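Local coordinates for stringent starvation protein B (PDB 2QAS), which probably acts as an adaptor that delivers ssrA-tagged proteins to the ClpX unfoldase for degradation, and forms a two-fold symmetric dimer in the crystal, at the interface of chains A and B. Sequence-based numbering; all coordinates share one arbitrary frame. Chains: chain A/B, Hypothetical protein.

The interface of chains A and B. Residues chain A 45, 113, 115, 118, 120; chain B 10-12, 14, 16.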
ATOM      1  N   HIS A  45       6.987 -17.363 -12.062  1.00 61.94           N
ATOM      2  CA  HIS A  45       7.229 -16.047 -11.473  1.00 58.78           C
ATOM      3  C   HIS A  45       8.666 -15.816 -11.015  1.00 56.03           C
ATOM      4  O   HIS A  45       9.276 -16.672 -10.378  1.00 54.95           O
ATOM      5  CB  HIS A  45       6.287 -15.820 -10.288  1.00 59.16           C
ATOM      6  CG  HIS A  45       4.849 -15.679 -10.675  1.00 59.86           C
ATOM      7  ND1 HIS A  45       4.329 -14.514 -11.195  1.00 60.87           N
ATOM      8  CD2 HIS A  45       3.823 -16.562 -10.630  1.00 59.96           C
ATOM      9  CE1 HIS A  45       3.045 -14.683 -11.453  1.00 59.69           C
ATOM     10  NE2 HIS A  45       2.714 -15.918 -11.120  1.00 61.90           N
ATOM     11  N   PHE A 113       9.853  -2.271  -9.947  1.00 59.29           N
ATOM     12  CA  PHE A 113       9.515  -3.659  -9.663  1.00 58.86           C
ATOM     13  C   PHE A 113       8.884  -4.247 -10.912  1.00 57.19           C
ATOM     14  O   PHE A 113       8.011  -3.621 -11.506  1.00 56.57           O
ATOM     15  CB  PHE A 113       8.510  -3.748  -8.519  1.00 60.50           C
ATOM     16  CG  PHE A 113       8.192  -5.155  -8.113  1.00 63.15           C
ATOM     17  CD1 PHE A 113       9.108  -5.900  -7.367  1.00 62.45           C
ATOM     18  CD2 PHE A 113       6.993  -5.753  -8.502  1.00 64.00           C
ATOM     19  CE1 PHE A 113       8.836  -7.224  -7.015  1.00 63.76           C
ATOM     20  CE2 PHE A 113       6.706  -7.077  -8.160  1.00 63.75           C
ATOM     21  CZ  PHE A 113       7.633  -7.816  -7.414  1.00 65.31           C
ATOM     22  N   ASP A 115       7.702  -8.227 -12.808  1.00 53.94           N
ATOM     23  CA  ASP A 115       7.621  -9.682 -12.878  1.00 55.32           C
ATOM     24  C   ASP A 115       7.210 -10.004 -14.312  1.00 57.75           C
ATOM     25  O   ASP A 115       6.030  -9.996 -14.638  1.00 60.67           O
ATOM     26  CB  ASP A 115       6.560 -10.236 -11.926  1.00 52.03           C
ATOM     27  CG  ASP A 115       6.468 -11.761 -11.978  1.00 54.52           C
ATOM     28  OD1 ASP A 115       6.922 -12.371 -12.976  1.00 57.81           O
ATOM     29  OD2 ASP A 115       5.930 -12.364 -11.025  1.00 52.81           O
ATOM     30  N   VAL A 118       3.802 -12.157 -15.719  1.00 65.81           N
ATOM     31  CA  VAL A 118       2.448 -11.630 -15.824  1.00 65.52           C
ATOM     32  C   VAL A 118       2.544 -10.150 -16.163  1.00 67.17           C
ATOM     33  O   VAL A 118       1.585  -9.402 -16.031  1.00 68.12           O
ATOM     34  CB  VAL A 118       1.670 -11.820 -14.494  1.00 64.25           C
ATOM     35  CG1 VAL A 118       1.430 -13.302 -14.240  1.00 62.16           C
ATOM     36  CG2 VAL A 118       2.462 -11.222 -13.328  1.00 63.97           C
ATOM     37  N   PHE A 120       3.613  -7.637 -14.686  1.00 66.16           N
ATOM     38  CA  PHE A 120       3.196  -6.704 -13.655  1.00 64.19           C
ATOM     39  C   PHE A 120       4.389  -5.826 -13.297  1.00 63.26           C
ATOM     40  O   PHE A 120       5.462  -6.334 -12.987  1.00 63.67           O
ATOM     41  CB  PHE A 120       2.702  -7.455 -12.415  1.00 63.71           C
ATOM     42  CG  PHE A 120       2.364  -6.551 -11.272  1.00 63.64           C
ATOM     43  CD1 PHE A 120       3.298  -6.293 -10.273  1.00 62.54           C
ATOM     44  CD2 PHE A 120       1.135  -5.893 -11.230  1.00 64.11           C
ATOM     45  CE1 PHE A 120       3.019  -5.387  -9.251  1.00 62.84           C
ATOM     46  CE2 PHE A 120       0.844  -4.983 -10.211  1.00 63.24           C
ATOM     47  CZ  PHE A 120       1.790  -4.729  -9.220  1.00 63.81           C
TER
ATOM     48  N   PRO B  10      -2.289 -14.844 -18.471  1.00119.48           N
ATOM     49  CA  PRO B  10      -1.731 -15.858 -17.567  1.00117.21           C
ATOM     50  C   PRO B  10      -2.278 -15.757 -16.134  1.00114.52           C
ATOM     51  O   PRO B  10      -2.405 -14.657 -15.584  1.00114.15           O
ATOM     52  CB  PRO B  10      -0.237 -15.571 -17.635  1.00117.71           C
ATOM     53  CG  PRO B  10      -0.217 -14.071 -17.652  1.00118.38           C
ATOM     54  CD  PRO B  10      -1.366 -13.695 -18.588  1.00119.15           C
ATOM     55  N   GLU B  11      -2.608 -16.903 -15.539  1.00110.78           N
ATOM     56  CA  GLU B  11      -3.119 -16.934 -14.170  1.00106.26           C
ATOM     57  C   GLU B  11      -2.034 -16.391 -13.231  1.00101.79           C
ATOM     58  O   GLU B  11      -0.892 -16.859 -13.251  1.00100.98           O
ATOM     59  CB  GLU B  11      -3.484 -18.368 -13.759  1.00108.31           C
ATOM     60  CG  GLU B  11      -4.527 -19.057 -14.647  1.00111.10           C
ATOM     61  CD  GLU B  11      -3.974 -19.492 -16.004  1.00112.45           C
ATOM     62  OE1 GLU B  11      -2.991 -20.264 -16.032  1.00112.72           O
ATOM     63  OE2 GLU B  11      -4.527 -19.068 -17.043  1.00112.73           O
ATOM     64  N   ASP B  12      -2.401 -15.408 -12.412  1.00 95.78           N
ATOM     65  CA  ASP B  12      -1.476 -14.769 -11.472  1.00 88.88           C
ATOM     66  C   ASP B  12      -1.454 -15.481 -10.117  1.00 84.35           C
ATOM     67  O   ASP B  12      -2.332 -15.268  -9.285  1.00 83.85           O
ATOM     68  CB  ASP B  12      -1.891 -13.309 -11.267  1.00 88.75           C
ATOM     69  CG  ASP B  12      -0.775 -12.452 -10.709  1.00 87.36           C
ATOM     70  OD1 ASP B  12       0.028 -12.970  -9.906  1.00 86.55           O
ATOM     71  OD2 ASP B  12      -0.714 -11.257 -11.069  1.00 85.83           O
ATOM     72  N   MET B  14       0.650 -14.951  -7.917  1.00 70.87           N
ATOM     73  CA  MET B  14       1.171 -13.993  -6.951  1.00 71.07           C
ATOM     74  C   MET B  14       0.058 -13.055  -6.482  1.00 71.15           C
ATOM     75  O   MET B  14       0.185 -12.391  -5.452  1.00 70.38           O
ATOM     76  CB  MET B  14       2.295 -13.168  -7.578  1.00 71.57           C
ATOM     77  CG  MET B  14       3.534 -13.953  -7.918  1.00 71.83           C
ATOM     78  SD  MET B  14       4.372 -14.544  -6.447  1.00 74.11           S
ATOM     79  CE  MET B  14       5.424 -13.125  -6.044  1.00 71.23           C
ATOM     80  N   TYR B  16      -0.895 -10.224  -7.663  1.00 64.65           N
ATOM     81  CA  TYR B  16      -0.344  -8.892  -7.542  1.00 62.96           C
ATOM     82  C   TYR B  16      -1.448  -7.863  -7.396  1.00 63.83           C
ATOM     83  O   TYR B  16      -1.351  -6.949  -6.574  1.00 62.18           O
ATOM     84  CB  TYR B  16       0.533  -8.562  -8.756  1.00 58.85           C
ATOM     85  CG  TYR B  16       1.881  -9.244  -8.717  1.00 56.38           C
ATOM     86  CD1 TYR B  16       2.279 -10.118  -9.732  1.00 53.96           C
ATOM     87  CD2 TYR B  16       2.768  -9.011  -7.662  1.00 55.27           C
ATOM     88  CE1 TYR B  16       3.531 -10.741  -9.696  1.00 53.36           C
ATOM     89  CE2 TYR B  16       4.022  -9.628  -7.618  1.00 53.26           C
ATOM     90  CZ  TYR B  16       4.394 -10.491  -8.640  1.00 53.95           C
ATOM     91  OH  TYR B  16       5.628 -11.100  -8.601  1.00 52.99           O
TER
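In the two-fold symmetric dimer of SspB the N-terminal segment of each chain packs against the other: B:Tyr16, first residue of helix 16-35, and the loop before it lie against strands 110-115 and 120-123 of chain A; a twin contact with the chains exchanged probably helps hold the pair together. The phenol enters tip first. Its OH donates a hydrogen bond of 2.8 Å to A:Asp115 OD2, on the anti side of a carboxylate turned 86° from the ring. On the syn side the same oxygen accepts from A:His45 ND1, 2.7 Å away and close to the imidazole plane, so a bond within chain A steadies the acceptor; two donors may favour a charged carboxylate. One phenol face rests on A:Phe120 CD1, away from the ring's middle, while B:Tyr16 CB sits over the centre of the A:Phe120 ring, 3.6 Å from its centroid. A:Phe113, with CG anti to its backbone N (chi1 -176°), brings CE2 to that same face, 3.7 Å from B:Tyr16 CE2, whereas A:Val118 CG2 lies beside CD1 and CE1. The opposite phenol face is covered by B:Met14 CB of its own chain. B:Asp12 OD1 accepts from B:Met14 N (2.9 Å), which holds the turn before the helix and helps place the methionine. With CG anti to its carbonyl carbon (chi1 -66°), B:Met14 lays CG over the imidazole centre, 3.5 Å from the centroid and 3.4 Å from A:His45 ND1.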